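Sarcosine oxidase (Pyrococcus horikoshii, PDB 1Y56) probably oxidises L-proline with its bound FAD, as the beta subunit of an archaeal dehydrogenase complex that also contains FMN and ATP. Local coordinates at residues G262-Y266 / E279-V284; P127-I131 / K290-A294; I229-R235 / Q254-I260; I51-F55 / A137-P141; K215-P219 / P366-E370. All coordinates share one frame; numbering follows the deposited sequence.

Contact 1. Residues G262-Y266 / E279-V284; sequences GGIGY and EFLREV
The side chains of I264 and Y266 meet F280 and E283, where helix 278-291 lies against strand 261-263 and the residues that follow it, in the large mixed sheet of this FAD-dependent oxidoreductase fold. No hydrogen bond crosses the interface, so side-chain packing holds it. I264 points CG1 at the edge of the F280 ring, near its plane, with CG1 to CE1 of F280 at 3.7 Å. With chi1 at 49°, CG1 lies between the backbone N and carbonyl carbon of I264, and CD1 reaches on to the helix, 3.6 Å from CB of E283. In Y266, CG anti to the backbone N (chi1 -169°) carries the ring across to the helix, where it meets E279, F280 and E283. Its CD2 approaches CB of F280, its OH lies 3.4 Å from CB of E279, and OE1 of E283 comes obliquely to CD1, the carboxylate standing nearly upright to the ring (planes 85° apart). Shortening Y266 to an alanine removes the ring, and CB of E279 and of F280 would probably lose its cover, with the E283 carboxylate left without its aromatic neighbour. The acidic end of E279 turns out of this packing to a salt bridge with K189 of the chain of hypothetical protein PH1363. Farther out, Q226 of strand 221-230 touches Y266 and F280, T303 of strand 299-310 touches F280, and V228 touches V284. On the helix itself, V284 sets CG1 over one face of the F280 ring, 4.2 Å above the plane and displaced toward its rim.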
# COMPACT_ATOMS: atom_id res chain seq x y z
N GLY B 262 41.58 -10.31 23.21
CA GLY B 262 42.72 -9.67 22.59
C GLY B 262 42.46 -9.17 21.20
O GLY B 262 41.40 -9.41 20.62
N GLY B 263 43.44 -8.46 20.65
CA GLY B 263 43.38 -7.95 19.30
C GLY B 263 44.75 -8.00 18.66
O GLY B 263 45.64 -8.70 19.15
N ILE B 264 44.89 -7.27 17.55
CA ILE B 264 46.14 -7.12 16.82
C ILE B 264 46.19 -5.70 16.25
O ILE B 264 45.21 -4.95 16.36
CB ILE B 264 46.28 -8.14 15.67
CG1 ILE B 264 45.01 -8.19 14.81
CG2 ILE B 264 46.60 -9.53 16.20
CD1 ILE B 264 45.18 -8.94 13.52
N GLY B 265 47.33 -5.33 15.67
CA GLY B 265 47.51 -4.01 15.05
C GLY B 265 46.49 -3.60 14.00
O GLY B 265 46.12 -2.43 13.93
N TYR B 266 46.03 -4.56 13.19
CA TYR B 266 45.09 -4.35 12.08
C TYR B 266 44.12 -3.16 12.20
O TYR B 266 43.04 -3.26 12.79
CB TYR B 266 44.33 -5.65 11.81
CG TYR B 266 43.52 -5.68 10.52
CD1 TYR B 266 44.13 -5.91 9.28
CD2 TYR B 266 42.14 -5.51 10.55
CE1 TYR B 266 43.37 -5.95 8.11
CE2 TYR B 266 41.38 -5.54 9.40
CZ TYR B 266 41.99 -5.76 8.18
OH TYR B 266 41.21 -5.79 7.05
N GLU B 279 38.55 -10.39 7.93
CA GLU B 279 39.97 -10.40 7.61
C GLU B 279 40.67 -10.39 9.00
O GLU B 279 41.65 -11.13 9.22
CB GLU B 279 40.39 -9.12 6.86
CG GLU B 279 39.23 -8.48 6.03
CD GLU B 279 38.94 -9.32 4.79
OE1 GLU B 279 38.08 -10.24 4.86
OE2 GLU B 279 39.61 -9.11 3.74
N PHE B 280 40.13 -9.56 9.91
CA PHE B 280 40.56 -9.56 11.30
C PHE B 280 40.39 -10.92 11.94
O PHE B 280 41.27 -11.35 12.67
CB PHE B 280 39.81 -8.53 12.14
CG PHE B 280 39.99 -8.71 13.61
CD1 PHE B 280 41.19 -8.35 14.22
CD2 PHE B 280 38.98 -9.27 14.39
CE1 PHE B 280 41.38 -8.54 15.59
CE2 PHE B 280 39.16 -9.46 15.76
CZ PHE B 280 40.36 -9.10 16.36
N LEU B 281 39.27 -11.59 11.66
CA LEU B 281 38.99 -12.92 12.20
C LEU B 281 40.11 -13.89 11.84
O LEU B 281 40.59 -14.66 12.68
CB LEU B 281 37.67 -13.46 11.65
CG LEU B 281 36.66 -14.27 12.49
CD1 LEU B 281 36.08 -15.39 11.64
CD2 LEU B 281 37.24 -14.83 13.79
N ARG B 282 40.53 -13.84 10.58
CA ARG B 282 41.57 -14.71 10.07
C ARG B 282 42.92 -14.37 10.65
O ARG B 282 43.65 -15.25 11.07
CB ARG B 282 41.63 -14.62 8.54
CG ARG B 282 40.40 -15.16 7.85
CD ARG B 282 40.26 -16.66 8.03
NE ARG B 282 41.55 -17.34 7.93
CZ ARG B 282 42.18 -17.65 6.80
NH1 ARG B 282 41.65 -17.35 5.62
NH2 ARG B 282 43.35 -18.28 6.84
N GLU B 283 43.24 -13.09 10.66
CA GLU B 283 44.55 -12.64 11.11
C GLU B 283 44.78 -12.89 12.60
O GLU B 283 45.79 -13.46 12.98
CB GLU B 283 44.78 -11.18 10.73
CG GLU B 283 45.53 -10.98 9.43
CD GLU B 283 45.78 -9.50 9.13
OE1 GLU B 283 44.85 -8.82 8.63
OE2 GLU B 283 46.90 -8.99 9.38
N VAL B 284 43.83 -12.49 13.44
CA VAL B 284 43.96 -12.75 14.88
C VAL B 284 44.15 -14.25 15.17
O VAL B 284 44.97 -14.62 16.02
CB VAL B 284 42.77 -12.18 15.69
CG1 VAL B 284 41.53 -13.04 15.56
CG2 VAL B 284 43.17 -12.05 17.13

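Contact 2. Residues P127-I131 / K290-A294; sequences PLLDI and KIIPA
This is a loop-to-helix-end contact, mostly apolar: L128, L129 and D130, between helix 119-124 and strand 136-140, pack on I291-A294, where helix 278-291 gives way to a short 3-10 segment. I292 is the first residue to leave helical geometry, and just before it the carbonyl of I291 is turned to the loop. D130 N donates to I291 O at 3.2 Å with an N-H...O angle of 166°. Beside this bond L128 CB meets I292 CD1 at 3.6 Å, while L128 CD1 reaches A294 CB at 3.9 Å. L129 CD1 touches I291 CD1, and L129 also touches L88 and L90 of strand 87-91. D130 crosses P293 at about a right angle, its CB 3.6 Å from P293 CD; its OD2 is held by S132. Replacing P293 by a glycine would remove the ring that D130 CB rests on and would probably set the turn after the helix freer to move. E95 of the chain of hypothetical protein PH1363 packs on L128 and A294. With one direct bond beside several aliphatic contacts, apolar packing probably does most of the joining, and the I291 carbonyl is likely to set how the loop lies along the helix end.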
# COMPACT_ATOMS: atom_id res chain seq x y z
N PRO B 127 52.68 -20.76 31.28
CA PRO B 127 53.25 -22.04 30.85
C PRO B 127 52.94 -22.45 29.41
O PRO B 127 53.74 -23.16 28.82
CB PRO B 127 52.63 -23.04 31.83
CG PRO B 127 52.30 -22.23 33.03
CD PRO B 127 51.87 -20.91 32.51
N LEU B 128 51.82 -21.99 28.84
CA LEU B 128 51.40 -22.40 27.47
C LEU B 128 52.05 -21.63 26.31
O LEU B 128 51.79 -21.93 25.14
CB LEU B 128 49.88 -22.32 27.32
CG LEU B 128 49.03 -23.35 28.06
CD1 LEU B 128 47.58 -23.09 27.78
CD2 LEU B 128 49.41 -24.73 27.63
N LEU B 129 52.88 -20.64 26.65
CA LEU B 129 53.67 -19.90 25.68
C LEU B 129 54.55 -20.83 24.86
O LEU B 129 55.26 -21.67 25.42
CB LEU B 129 54.57 -18.95 26.44
CG LEU B 129 54.67 -17.51 25.95
CD1 LEU B 129 53.31 -16.98 25.56
CD2 LEU B 129 55.27 -16.69 27.08
N ASP B 130 54.51 -20.71 23.53
CA ASP B 130 55.48 -21.41 22.68
C ASP B 130 56.78 -20.63 22.72
O ASP B 130 56.82 -19.47 22.31
CB ASP B 130 55.01 -21.56 21.24
CG ASP B 130 56.04 -22.24 20.34
OD1 ASP B 130 55.76 -22.41 19.14
OD2 ASP B 130 57.14 -22.62 20.82
N ILE B 131 57.84 -21.28 23.19
CA ILE B 131 59.05 -20.54 23.50
C ILE B 131 60.11 -20.66 22.41
O ILE B 131 61.14 -19.98 22.46
CB ILE B 131 59.54 -20.87 24.97
CG1 ILE B 131 59.73 -19.57 25.73
CG2 ILE B 131 60.77 -21.80 25.05
CD1 ILE B 131 58.51 -18.66 25.64
N LYS B 290 50.19 -18.75 16.78
CA LYS B 290 51.64 -18.73 16.68
C LYS B 290 52.23 -18.50 18.06
O LYS B 290 53.25 -19.11 18.40
CB LYS B 290 52.12 -17.59 15.77
CG LYS B 290 52.18 -17.91 14.30
CD LYS B 290 53.47 -18.65 13.94
CE LYS B 290 53.19 -20.13 13.65
NZ LYS B 290 54.06 -20.56 12.53
N ILE B 291 51.59 -17.60 18.83
CA ILE B 291 52.15 -17.18 20.12
C ILE B 291 51.82 -18.18 21.25
O ILE B 291 52.71 -18.57 21.99
CB ILE B 291 51.94 -15.63 20.48
CG1 ILE B 291 51.07 -15.44 21.70
CG2 ILE B 291 51.47 -14.76 19.32
CD1 ILE B 291 51.89 -15.43 22.93
N ILE B 292 50.56 -18.59 21.37
CA ILE B 292 50.24 -19.73 22.23
C ILE B 292 49.40 -20.73 21.43
O ILE B 292 48.23 -20.49 21.18
CB ILE B 292 49.65 -19.36 23.68
CG1 ILE B 292 48.20 -19.76 23.84
CG2 ILE B 292 49.80 -17.90 24.09
CD1 ILE B 292 48.02 -21.16 24.41
N PRO B 293 50.03 -21.83 20.96
CA PRO B 293 49.45 -22.93 20.17
C PRO B 293 48.20 -23.62 20.71
O PRO B 293 47.41 -24.13 19.91
CB PRO B 293 50.60 -23.94 20.11
CG PRO B 293 51.79 -23.10 20.12
CD PRO B 293 51.48 -22.03 21.13
N ALA B 294 48.02 -23.67 22.03
CA ALA B 294 46.82 -24.30 22.61
C ALA B 294 45.53 -23.63 22.15
O ALA B 294 44.50 -24.29 21.96
CB ALA B 294 46.91 -24.32 24.14
O HOH W 1 54.86 -17.36 21.95

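Contact 3. Residues I229-R235 / Q254-I260; sequences ITQPIKR and QTFHGGI. With FMN (flavin mononucleotide), chain E.
G258 O has three partners, none of them ideal. I233 N donates to it at 2.8 Å, though weakly (129° at the hydrogen); Q254 NE2 reaches it at 3.1 Å from above the carbonyl plane; and the CA-H of P232 points at it, with P232 CA 3.1 Å from G258 O. The extended Q254 chain, its CG anti to the backbone N (chi1 178°), carries the amide far enough for NE2 also to donate to K234 O at 3.0 Å; that oxygen lies close to the amide plane, but the donor comes from above the K234 carbonyl plane. Its OE1 accepts from the backbone N of I238, so both ends of the amide are engaged and its rotation is probably fixed. At the other end of the contact T230 N bonds to I260 O at 3.1 Å and 160°, continuing the pairing of strands. Between these bonds P232 sets CG at the edge of the H257 ring, and the H257 ring itself stacks with H443 of the chain of hypothetical protein PH1363. I229 faces two ways: CD1 touches CA of G259, and CG1 is 3.8 Å from O4 of the flavin mononucleotide, placing the residue in the FMN pocket. The 254-260 loop thus links strand 250-253 to strand 261-263, while residues 231-235 run on from strand 221-230, which is flanked by strands 261-263 and 299-310; R302 and W304 of the latter touch I229.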
# COMPACT_ATOMS: atom_id res chain seq x y z
N ILE B 229 37.05 -12.60 21.56
CA ILE B 229 36.94 -13.28 22.85
C ILE B 229 36.75 -14.77 22.59
O ILE B 229 35.98 -15.17 21.72
CB ILE B 229 35.78 -12.70 23.73
CG1 ILE B 229 35.79 -13.32 25.12
CG2 ILE B 229 34.40 -12.89 23.07
CD1 ILE B 229 36.97 -12.96 25.92
N THR B 230 37.48 -15.60 23.34
CA THR B 230 37.30 -17.04 23.22
C THR B 230 36.36 -17.55 24.30
O THR B 230 35.87 -16.77 25.13
CB THR B 230 38.62 -17.80 23.29
OG1 THR B 230 38.94 -18.08 24.66
CG2 THR B 230 39.75 -16.99 22.69
N GLN B 231 36.10 -18.85 24.29
CA GLN B 231 35.33 -19.51 25.34
C GLN B 231 36.13 -19.46 26.64
O GLN B 231 37.36 -19.39 26.59
CB GLN B 231 35.06 -20.94 24.95
CG GLN B 231 36.31 -21.76 24.80
CD GLN B 231 36.01 -23.22 24.61
OE1 GLN B 231 36.18 -23.77 23.51
NE2 GLN B 231 35.54 -23.86 25.67
N PRO B 232 35.46 -19.50 27.80
CA PRO B 232 36.17 -19.46 29.07
C PRO B 232 37.00 -20.71 29.33
O PRO B 232 36.67 -21.80 28.85
CB PRO B 232 35.05 -19.35 30.11
CG PRO B 232 33.85 -18.93 29.35
CD PRO B 232 34.00 -19.57 28.01
N ILE B 233 38.05 -20.53 30.12
CA ILE B 233 39.13 -21.50 30.30
C ILE B 233 39.48 -21.44 31.78
O ILE B 233 39.14 -20.48 32.46
CB ILE B 233 40.32 -21.12 29.31
CG1 ILE B 233 40.11 -21.82 27.98
CG2 ILE B 233 41.71 -21.44 29.84
CD1 ILE B 233 39.49 -23.17 28.13
N LYS B 234 40.13 -22.48 32.30
CA LYS B 234 40.57 -22.48 33.69
C LYS B 234 41.19 -21.15 34.12
O LYS B 234 42.03 -20.59 33.41
CB LYS B 234 41.57 -23.61 33.91
CG LYS B 234 41.38 -24.35 35.23
CD LYS B 234 41.71 -25.86 35.11
CE LYS B 234 43.24 -26.13 35.10
NZ LYS B 234 43.91 -25.63 36.36
N ARG B 235 40.75 -20.63 35.27
CA ARG B 235 41.31 -19.42 35.88
C ARG B 235 42.84 -19.42 35.89
O ARG B 235 43.46 -20.46 36.06
CB ARG B 235 40.81 -19.27 37.33
CG ARG B 235 41.21 -20.45 38.29
CD ARG B 235 40.00 -21.31 38.81
NE ARG B 235 39.44 -22.27 37.83
CZ ARG B 235 38.31 -22.09 37.13
NH1 ARG B 235 37.59 -20.97 37.26
NH2 ARG B 235 37.90 -23.03 36.28
N GLN B 254 43.82 -13.21 29.70
CA GLN B 254 42.58 -13.84 30.10
C GLN B 254 41.75 -12.84 30.91
O GLN B 254 42.29 -12.08 31.70
CB GLN B 254 42.87 -15.12 30.88
CG GLN B 254 41.67 -15.87 31.41
CD GLN B 254 42.02 -17.28 31.88
OE1 GLN B 254 43.17 -17.55 32.25
NE2 GLN B 254 41.04 -18.18 31.85
N THR B 255 40.44 -12.83 30.67
CA THR B 255 39.54 -11.98 31.46
C THR B 255 39.26 -12.62 32.82
O THR B 255 39.57 -13.80 33.06
CB THR B 255 38.19 -11.74 30.76
OG1 THR B 255 37.51 -12.98 30.59
CG2 THR B 255 38.38 -11.08 29.42
N PHE B 256 38.64 -11.82 33.70
CA PHE B 256 38.21 -12.30 35.00
C PHE B 256 37.13 -13.37 34.87
O PHE B 256 37.09 -14.30 35.66
CB PHE B 256 37.79 -11.13 35.88
CG PHE B 256 38.88 -10.10 36.10
CD1 PHE B 256 40.21 -10.49 36.26
CD2 PHE B 256 38.58 -8.74 36.14
CE1 PHE B 256 41.22 -9.55 36.46
CE2 PHE B 256 39.58 -7.79 36.34
CZ PHE B 256 40.90 -8.19 36.50
N HIS B 257 36.28 -13.26 33.85
CA HIS B 257 35.34 -14.33 33.53
C HIS B 257 36.02 -15.64 33.06
O HIS B 257 35.45 -16.72 33.22
CB HIS B 257 34.28 -13.85 32.51
CG HIS B 257 33.22 -14.86 32.20
ND1 HIS B 257 32.05 -14.96 32.92
CD2 HIS B 257 33.16 -15.83 31.25
CE1 HIS B 257 31.31 -15.94 32.43
NE2 HIS B 257 31.96 -16.48 31.41
N GLY B 258 37.21 -15.55 32.46
CA GLY B 258 37.94 -16.74 31.99
C GLY B 258 38.16 -16.78 30.48
O GLY B 258 38.60 -17.79 29.93
N GLY B 259 37.91 -15.64 29.84
CA GLY B 259 37.77 -15.57 28.40
C GLY B 259 38.98 -15.69 27.51
O GLY B 259 38.96 -16.42 26.53
N ILE B 260 40.05 -14.98 27.80
CA ILE B 260 41.09 -14.78 26.75
C ILE B 260 40.56 -13.84 25.67
O ILE B 260 39.86 -14.25 24.73
CB ILE B 260 41.65 -16.08 26.10
CG1 ILE B 260 42.31 -16.96 27.14
CG2 ILE B 260 42.69 -15.72 25.05
CD1 ILE B 260 42.45 -18.38 26.69
N1 FMN E . 31.23 -10.82 24.19
C2 FMN E . 30.85 -12.10 24.39
O2 FMN E . 30.04 -12.64 23.60
N3 FMN E . 31.32 -12.81 25.43
C4 FMN E . 32.20 -12.25 26.29
O4 FMN E . 32.63 -12.92 27.26
C4A FMN E . 32.61 -10.93 26.10
N5 FMN E . 33.49 -10.33 26.96
C5A FMN E . 33.91 -9.05 26.79
C6 FMN E . 34.82 -8.49 27.70
C7 FMN E . 35.26 -7.18 27.56
C7M FMN E . 36.23 -6.63 28.58
C8 FMN E . 34.78 -6.41 26.48
C8M FMN E . 35.21 -5.01 26.27
C9 FMN E . 33.87 -6.96 25.58
C9A FMN E . 33.43 -8.28 25.72
N10 FMN E . 32.51 -8.88 24.82
C10 FMN E . 32.10 -10.22 25.02
C1' FMN E . 31.99 -8.16 23.67
C2' FMN E . 30.77 -7.35 24.01
O2' FMN E . 29.64 -8.00 23.40
C3' FMN E . 31.06 -5.92 23.52
O3' FMN E . 30.51 -4.92 24.40
C4' FMN E . 30.54 -5.71 22.13
O4' FMN E . 30.36 -6.69 21.42
C5' FMN E . 30.25 -4.31 21.64
O5' FMN E . 28.91 -4.27 21.18
P FMN E . 28.54 -4.61 19.65
O1P FMN E . 28.98 -3.37 18.92
O2P FMN E . 27.05 -4.85 19.69
O3P FMN E . 29.33 -5.83 19.26

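Contact 4. Residues I51-F55 / A137-P141; sequences IRQQF and ASWNP
The amides of Q54 and N140 slide past each other in opposite directions, their planes 45° apart, while the Q53 amide is turned almost square to that of N140 (82°), its NE2 held by T142. Within the same loop R52 lays its guanidinium over F55, with NH2 of R52 3.3 Å above the centre of one face of the F55 ring and F55 CZ on one face of the guanidinium; R52 C and Q53 O lie at the edge of the ring, and F55 meets H336 edge-to-face. Across the contact S138 OG donates to Q54 OE1 at 2.7 Å, tilted modestly from the carbonyl plane, and Q54 NE2 stands 3.4 Å from N140 CB. R52 NH2 also donates to Q54 O at 3.2 Å, nearly straight (166°) and in the guanidinium plane, but from above the Q54 carbonyl plane. Q54 is the centre of an inverse gamma turn, in which F55 N bonds weakly to Q53 O, and its side chain, extended beyond CG, reaches the strand. Its NE2 is also bound by D143 OD1, so both ends of this buried amide have partners and its orientation is probably well defined. The contact therefore joins the loop between helices 43-46 and 58-78 to strand 136-140, where F89 of the adjoining strand 87-91 touches both Q54 and S138. V68 of helix 58-78 packs on Q53 and M64 on F55, while M339 of helix 337-354 lies against R52 and F55.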
# COMPACT_ATOMS: atom_id res chain seq x y z
N ILE B 51 46.97 -2.41 31.56
CA ILE B 51 47.32 -1.15 32.19
C ILE B 51 48.83 -1.40 32.28
O ILE B 51 49.26 -2.46 32.72
CB ILE B 51 46.79 -0.98 33.64
CG1 ILE B 51 45.26 -0.93 33.70
CG2 ILE B 51 47.37 0.30 34.28
CD1 ILE B 51 44.69 -0.74 35.09
N ARG B 52 49.63 -0.42 31.88
CA ARG B 52 51.01 -0.67 31.53
C ARG B 52 51.86 0.54 31.89
O ARG B 52 51.41 1.68 31.77
CB ARG B 52 51.05 -0.88 30.03
CG ARG B 52 52.23 -1.62 29.51
CD ARG B 52 52.69 -1.06 28.14
NE ARG B 52 51.60 -0.67 27.24
CZ ARG B 52 51.72 0.23 26.26
NH1 ARG B 52 50.66 0.50 25.50
NH2 ARG B 52 52.87 0.85 26.04
N GLN B 53 53.09 0.28 32.34
CA GLN B 53 54.07 1.36 32.59
C GLN B 53 55.26 1.28 31.62
O GLN B 53 56.15 2.12 31.67
CB GLN B 53 54.59 1.33 34.03
CG GLN B 53 53.54 1.50 35.11
CD GLN B 53 53.97 0.90 36.43
OE1 GLN B 53 54.31 1.62 37.37
NE2 GLN B 53 53.96 -0.44 36.51
N GLN B 54 55.27 0.25 30.77
CA GLN B 54 56.35 0.04 29.81
C GLN B 54 56.18 0.90 28.55
O GLN B 54 55.72 0.43 27.51
CB GLN B 54 56.50 -1.44 29.47
CG GLN B 54 56.93 -2.30 30.66
CD GLN B 54 57.10 -3.76 30.29
OE1 GLN B 54 57.97 -4.12 29.50
NE2 GLN B 54 56.26 -4.61 30.87
N PHE B 55 56.54 2.17 28.69
CA PHE B 55 56.55 3.15 27.61
C PHE B 55 58.01 3.54 27.33
O PHE B 55 58.92 3.02 27.99
CB PHE B 55 55.68 4.34 27.99
CG PHE B 55 54.21 4.06 27.90
CD1 PHE B 55 53.56 3.31 28.89
CD2 PHE B 55 53.47 4.51 26.81
CE1 PHE B 55 52.19 3.03 28.79
CE2 PHE B 55 52.10 4.25 26.70
CZ PHE B 55 51.46 3.50 27.69
N ALA B 137 62.37 -11.64 26.74
CA ALA B 137 61.08 -10.99 26.91
C ALA B 137 61.24 -9.84 27.86
O ALA B 137 62.07 -9.90 28.77
CB ALA B 137 60.04 -11.96 27.43
N SER B 138 60.47 -8.79 27.63
CA SER B 138 60.44 -7.67 28.54
C SER B 138 59.32 -7.93 29.54
O SER B 138 58.16 -8.16 29.16
CB SER B 138 60.19 -6.38 27.79
OG SER B 138 60.28 -5.30 28.67
N TRP B 139 59.67 -7.91 30.83
CA TRP B 139 58.75 -8.27 31.89
C TRP B 139 58.69 -7.21 32.96
O TRP B 139 59.73 -6.78 33.45
CB TRP B 139 59.18 -9.61 32.49
CG TRP B 139 58.49 -9.97 33.77
CD1 TRP B 139 59.06 -10.06 35.00
CD2 TRP B 139 57.11 -10.29 33.95
NE1 TRP B 139 58.13 -10.42 35.94
CE2 TRP B 139 56.92 -10.56 35.32
CE3 TRP B 139 56.01 -10.37 33.08
CZ2 TRP B 139 55.67 -10.91 35.85
CZ3 TRP B 139 54.76 -10.72 33.61
CH2 TRP B 139 54.61 -10.99 34.98
N ASN B 140 57.50 -6.77 33.32
CA ASN B 140 57.31 -5.96 34.52
C ASN B 140 56.15 -6.49 35.35
O ASN B 140 55.01 -6.54 34.87
CB ASN B 140 57.10 -4.47 34.20
CG ASN B 140 56.99 -3.61 35.45
OD1 ASN B 140 57.94 -2.94 35.85
ND2 ASN B 140 55.83 -3.62 36.07
N PRO B 141 56.43 -6.89 36.60
CA PRO B 141 55.39 -7.53 37.41
C PRO B 141 54.35 -6.56 38.01
O PRO B 141 53.34 -7.02 38.53
CB PRO B 141 56.18 -8.24 38.51
CG PRO B 141 57.45 -7.45 38.64
CD PRO B 141 57.71 -6.76 37.32

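Contact 5. Residues K215-P219 / P366-E370; sequences KTKIP and PYRFE
F369 and P219 meet ring to ring, in a contact that ties the loop before strand 221-230 to the C-terminal segment beyond helix 337-354 of this FAD-dependent oxidoreductase fold. The proline crosses the phenyl group obliquely and makes an off-centre CH-pi contact: P219 CD is 4.1 Å from the centroid of the F369 ring, 29° off its normal. The opposite face of F369 carries CG of R368, 3.8 Å above its centre, so the ring is sandwiched between an aliphatic stem and a proline. I218 adds CG2 near F369 CE2 and turns CG1 to the carbonyl of P366. Farther along, T216 stands at about a right angle to both Y367 and E370. Its methyl lies anti to the backbone N, with OG1 at chi1 -58°, which sends CG2 to OE2 of E370 at 3.6 Å while OG1 approaches CE1 of Y367 at the same distance. The phenol end of Y367 is secured elsewhere, by E323 OE1 and the backbone N of E322, consistent with T216 meeting the ring. The R368 guanidinium is engaged by D313 in a salt bridge. No direct hydrogen bond joins the two segments; a water is modelled between K217 O, P366 O and E370 N, its very short distances to the two carbonyls doubtful, while E370 N donates to it at 3.2 Å.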
# COMPACT_ATOMS: atom_id res chain seq x y z
N LYS B 215 40.28 27.13 16.57
CA LYS B 215 40.99 27.23 15.29
C LYS B 215 42.36 26.54 15.26
O LYS B 215 42.97 26.44 14.19
CB LYS B 215 41.14 28.70 14.87
CG LYS B 215 39.83 29.49 14.71
CD LYS B 215 39.24 29.31 13.31
CE LYS B 215 38.23 30.40 13.00
NZ LYS B 215 38.79 31.74 13.39
N THR B 216 42.85 26.10 16.42
CA THR B 216 44.12 25.36 16.51
C THR B 216 43.96 23.94 15.94
O THR B 216 43.02 23.23 16.30
CB THR B 216 44.62 25.27 17.98
OG1 THR B 216 44.80 26.59 18.51
CG2 THR B 216 45.95 24.52 18.08
N LYS B 217 44.87 23.54 15.05
CA LYS B 217 44.84 22.18 14.48
C LYS B 217 45.19 21.14 15.54
O LYS B 217 46.33 21.09 16.02
CB LYS B 217 45.75 22.02 13.24
CG LYS B 217 45.73 23.20 12.22
CD LYS B 217 44.37 23.43 11.53
CE LYS B 217 44.23 22.57 10.26
NZ LYS B 217 42.84 22.66 9.69
N ILE B 218 44.19 20.34 15.93
CA ILE B 218 44.39 19.25 16.89
C ILE B 218 43.87 17.97 16.26
O ILE B 218 42.74 17.55 16.53
CB ILE B 218 43.67 19.50 18.22
CG1 ILE B 218 44.03 20.88 18.79
CG2 ILE B 218 44.02 18.41 19.21
CD1 ILE B 218 43.08 21.39 19.85
N PRO B 219 44.71 17.34 15.41
CA PRO B 219 44.24 16.25 14.58
C PRO B 219 43.99 14.99 15.40
O PRO B 219 44.93 14.39 15.92
CB PRO B 219 45.39 16.06 13.58
CG PRO B 219 46.59 16.55 14.29
CD PRO B 219 46.15 17.60 15.24
N PRO B 366 48.59 20.41 23.57
CA PRO B 366 47.63 20.64 22.49
C PRO B 366 48.21 21.43 21.33
O PRO B 366 47.80 21.25 20.19
CB PRO B 366 46.55 21.47 23.17
CG PRO B 366 46.58 21.03 24.57
CD PRO B 366 48.02 20.75 24.88
N TYR B 367 49.16 22.31 21.63
CA TYR B 367 49.74 23.17 20.60
C TYR B 367 50.89 22.53 19.81
O TYR B 367 51.36 23.10 18.82
CB TYR B 367 50.16 24.51 21.20
CG TYR B 367 48.99 25.31 21.72
CD1 TYR B 367 48.17 26.05 20.85
CD2 TYR B 367 48.69 25.33 23.07
CE1 TYR B 367 47.09 26.79 21.32
CE2 TYR B 367 47.61 26.07 23.55
CZ TYR B 367 46.82 26.80 22.68
OH TYR B 367 45.74 27.51 23.18
N ARG B 368 51.33 21.35 20.23
CA ARG B 368 52.52 20.78 19.61
C ARG B 368 52.41 20.58 18.11
O ARG B 368 53.40 20.65 17.41
CB ARG B 368 52.97 19.49 20.32
CG ARG B 368 52.12 18.26 20.09
CD ARG B 368 52.66 17.10 20.92
NE ARG B 368 51.86 15.88 20.84
CZ ARG B 368 50.75 15.66 21.55
NH1 ARG B 368 50.28 16.57 22.39
NH2 ARG B 368 50.10 14.51 21.42
N PHE B 369 51.19 20.34 17.63
CA PHE B 369 50.98 19.88 16.26
C PHE B 369 51.12 20.99 15.24
O PHE B 369 51.77 20.81 14.20
CB PHE B 369 49.63 19.18 16.10
CG PHE B 369 49.40 18.08 17.08
CD1 PHE B 369 50.09 16.88 16.96
CD2 PHE B 369 48.50 18.23 18.12
CE1 PHE B 369 49.88 15.85 17.86
CE2 PHE B 369 48.28 17.21 19.04
CZ PHE B 369 48.97 16.01 18.91
N GLU B 370 50.51 22.14 15.53
CA GLU B 370 50.65 23.31 14.68
C GLU B 370 52.08 23.82 14.76
O GLU B 370 52.67 24.15 13.73
CB GLU B 370 49.64 24.40 15.02
CG GLU B 370 49.97 25.30 16.21
CD GLU B 370 48.91 26.37 16.47
OE1 GLU B 370 49.06 27.13 17.45
OE2 GLU B 370 47.92 26.46 15.70
O HOH W 2 48.19 21.69 17.62

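How the contacts relate
Contacts 1 and 3 adjoin in sequence and reach the same large sheet, through neighbouring strands 261-263 and 221-230, with centres 18 Å apart. Both lie near the flavins: I229 of contact 3 lines the FMN pocket, while residue G263 of contact 1 is about 7 Å from the bound FAD. Contact 2 shares helix 278-291 with contact 1, its centre 17 Å away, and closes a longer loop within which contacts 1 and 3 are nested. Contact 4 reaches that sheet from strand 136-140, and the side chain of Q53 lies about 11 Å from the bound FAD. Contact 5 stands apart, its centre 43 Å from that of contact 2 and 41 Å from that of contact 3, on the opposite side of the chain's centre from both.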